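Local coordinates for uncharacterized protein Atu1656/AGR_C_3050 (Agrobacterium tumefaciens, PDB 2OJH) that is of unknown function but belongs to the TolB family and folds as a six-bladed beta-propeller, at residues L98-D103 against I112-S117. Numbering follows the deposited sequence.
Sequences LYAISD and IYLLPS
Tyr99 lays one face of its ring on the backbone of Ser117, whose CA sits 3.5 Å from the ring centroid and only 5° off the normal, a CH-pi contact; Ser117 CB reaches Tyr99 CE1 at 3.3 Å over the same face. The phenol OH is hydrogen-bonded to Tyr55 and to Arg66 NE, while Arg66 NH1 also binds Ser117 O, which ties the ring and Ser117, just past the strand, to one guanidinium group. On the same side of the sheet, Leu115 sends its CD2 between the Tyr99 and Ile101 side chains, 3.9 Å from Tyr99 CB and 3.8 Å from Ile101 CD1, the Leu115 and Ile101 side chains crossing at about a right angle. Ile101 CG1 then meets Tyr113 CB. Beneath these side chains Tyr99 and Leu115 exchange two backbone hydrogen bonds, as do Ile101 and Tyr113, all four 2.9 Å long between N and O. On the other face Ala100 CB packs on Leu114 CD2 at 3.6 Å, and both Ala100 and Ile112 touch Trp133 of strand 131-136. Strands 98-103 and 111-116 thus form the antiparallel beta hairpin at the middle of a four-stranded propeller blade.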
loop_
_atom_site.group_PDB
_atom_site.type_symbol
_atom_site.label_atom_id
_atom_site.label_comp_id
_atom_site.label_asym_id
_atom_site.label_seq_id
_atom_site.Cartn_x
_atom_site.Cartn_y
_atom_site.Cartn_z
ATOM N N LEU A 98 -8.519 -12.524 -6.544
ATOM C CA LEU A 98 -7.883 -11.630 -7.514
ATOM C C LEU A 98 -6.732 -10.861 -6.933
ATOM O O LEU A 98 -6.765 -10.489 -5.759
ATOM C CB LEU A 98 -8.878 -10.595 -8.066
ATOM C CG LEU A 98 -10.060 -11.093 -8.905
ATOM C CD1 LEU A 98 -10.945 -9.936 -9.278
ATOM C CD2 LEU A 98 -9.662 -11.895 -10.179
ATOM N N TYR A 99 -5.745 -10.601 -7.789
ATOM C CA TYR A 99 -4.677 -9.657 -7.510
ATOM C C TYR A 99 -4.854 -8.412 -8.372
ATOM O O TYR A 99 -5.313 -8.480 -9.508
ATOM C CB TYR A 99 -3.312 -10.281 -7.832
ATOM C CG TYR A 99 -2.852 -11.422 -6.951
ATOM C CD1 TYR A 99 -3.463 -11.693 -5.720
ATOM C CD2 TYR A 99 -1.761 -12.202 -7.328
ATOM C CE1 TYR A 99 -3.018 -12.758 -4.906
ATOM C CE2 TYR A 99 -1.311 -13.268 -6.529
ATOM C CZ TYR A 99 -1.938 -13.532 -5.317
ATOM O OH TYR A 99 -1.485 -14.570 -4.530
ATOM N N ALA A 100 -4.478 -7.270 -7.826
ATOM C CA ALA A 100 -4.378 -6.064 -8.605
ATOM C C ALA A 100 -2.909 -5.660 -8.615
ATOM O O ALA A 100 -2.238 -5.670 -7.545
ATOM C CB ALA A 100 -5.237 -4.984 -7.994
ATOM N N ILE A 101 -2.399 -5.324 -9.803
ATOM C CA ILE A 101 -0.972 -4.950 -9.954
ATOM C C ILE A 101 -0.882 -3.657 -10.734
ATOM O O ILE A 101 -1.842 -3.264 -11.411
ATOM C CB ILE A 101 -0.161 -6.047 -10.695
ATOM C CG1 ILE A 101 -0.760 -6.294 -12.081
ATOM C CG2 ILE A 101 -0.166 -7.381 -9.889
ATOM C CD1 ILE A 101 -0.009 -7.384 -12.944
ATOM N N SER A 102 0.263 -2.987 -10.650
ATOM C CA SER A 102 0.497 -1.781 -11.386
ATOM C C SER A 102 1.784 -2.041 -12.186
ATOM O O SER A 102 2.854 -2.212 -11.602
ATOM C CB SER A 102 0.691 -0.615 -10.415
ATOM O OG SER A 102 -0.445 -0.471 -9.571
ATOM N N ASP A 103 1.669 -2.101 -13.506
ATOM C CA ASP A 103 2.764 -2.564 -14.351
ATOM C C ASP A 103 3.047 -1.606 -15.530
ATOM O O ASP A 103 2.147 -0.900 -16.003
ATOM C CB ASP A 103 2.428 -3.957 -14.873
ATOM C CG ASP A 103 3.452 -4.460 -15.853
ATOM O OD1 ASP A 103 4.490 -4.989 -15.388
ATOM O OD2 ASP A 103 3.227 -4.330 -17.082
ATOM N N ILE A 112 -2.863 -0.084 -14.214
ATOM C CA ILE A 112 -3.436 -0.994 -13.228
ATOM C C ILE A 112 -4.073 -2.183 -13.963
ATOM O O ILE A 112 -4.740 -2.009 -14.987
ATOM C CB ILE A 112 -4.442 -0.243 -12.300
ATOM C CG1 ILE A 112 -3.690 0.794 -11.432
ATOM C CG2 ILE A 112 -5.154 -1.207 -11.391
ATOM C CD1 ILE A 112 -4.659 1.706 -10.636
ATOM N N TYR A 113 -3.831 -3.391 -13.467
ATOM C CA TYR A 113 -4.474 -4.601 -14.029
ATOM C C TYR A 113 -5.020 -5.451 -12.884
ATOM O O TYR A 113 -4.548 -5.342 -11.752
ATOM C CB TYR A 113 -3.458 -5.455 -14.781
ATOM C CG TYR A 113 -2.764 -4.756 -15.932
ATOM C CD1 TYR A 113 -1.691 -3.884 -15.706
ATOM C CD2 TYR A 113 -3.162 -4.999 -17.241
ATOM C CE1 TYR A 113 -1.063 -3.236 -16.776
ATOM C CE2 TYR A 113 -2.535 -4.387 -18.315
ATOM C CZ TYR A 113 -1.490 -3.499 -18.069
ATOM O OH TYR A 113 -0.879 -2.895 -19.139
ATOM N N LEU A 114 -5.980 -6.320 -13.182
ATOM C CA LEU A 114 -6.409 -7.378 -12.261
ATOM C C LEU A 114 -6.037 -8.695 -12.908
ATOM O O LEU A 114 -5.995 -8.780 -14.127
ATOM C CB LEU A 114 -7.943 -7.386 -12.084
ATOM C CG LEU A 114 -8.594 -6.084 -11.587
ATOM C CD1 LEU A 114 -10.065 -6.346 -11.313
ATOM C CD2 LEU A 114 -7.898 -5.583 -10.364
ATOM N N LEU A 115 -5.753 -9.710 -12.096
ATOM C CA LEU A 115 -5.507 -11.057 -12.596
ATOM C C LEU A 115 -5.942 -12.093 -11.540
ATOM O O LEU A 115 -6.163 -11.737 -10.387
ATOM C CB LEU A 115 -4.032 -11.241 -12.989
ATOM C CG LEU A 115 -3.013 -11.279 -11.856
ATOM C CD1 LEU A 115 -1.856 -12.219 -12.210
ATOM C CD2 LEU A 115 -2.559 -9.854 -11.594
ATOM N N PRO A 116 -6.104 -13.368 -11.937
ATOM C CA PRO A 116 -6.441 -14.342 -10.891
ATOM C C PRO A 116 -5.338 -14.460 -9.827
ATOM O O PRO A 116 -4.148 -14.354 -10.147
ATOM C CB PRO A 116 -6.545 -15.659 -11.658
ATOM C CG PRO A 116 -6.838 -15.250 -13.108
ATOM C CD PRO A 116 -6.010 -13.999 -13.271
ATOM N N SER A 117 -5.708 -14.701 -8.572
ATOM C CA SER A 117 -4.687 -14.804 -7.512
ATOM C C SER A 117 -3.815 -16.065 -7.646
ATOM O O SER A 117 -2.745 -16.195 -7.039
ATOM C CB SER A 117 -5.347 -14.751 -6.148
ATOM O OG SER A 117 -6.206 -15.844 -6.016
HETATM O O HOH W 1 1.782 -2.716 -18.583
#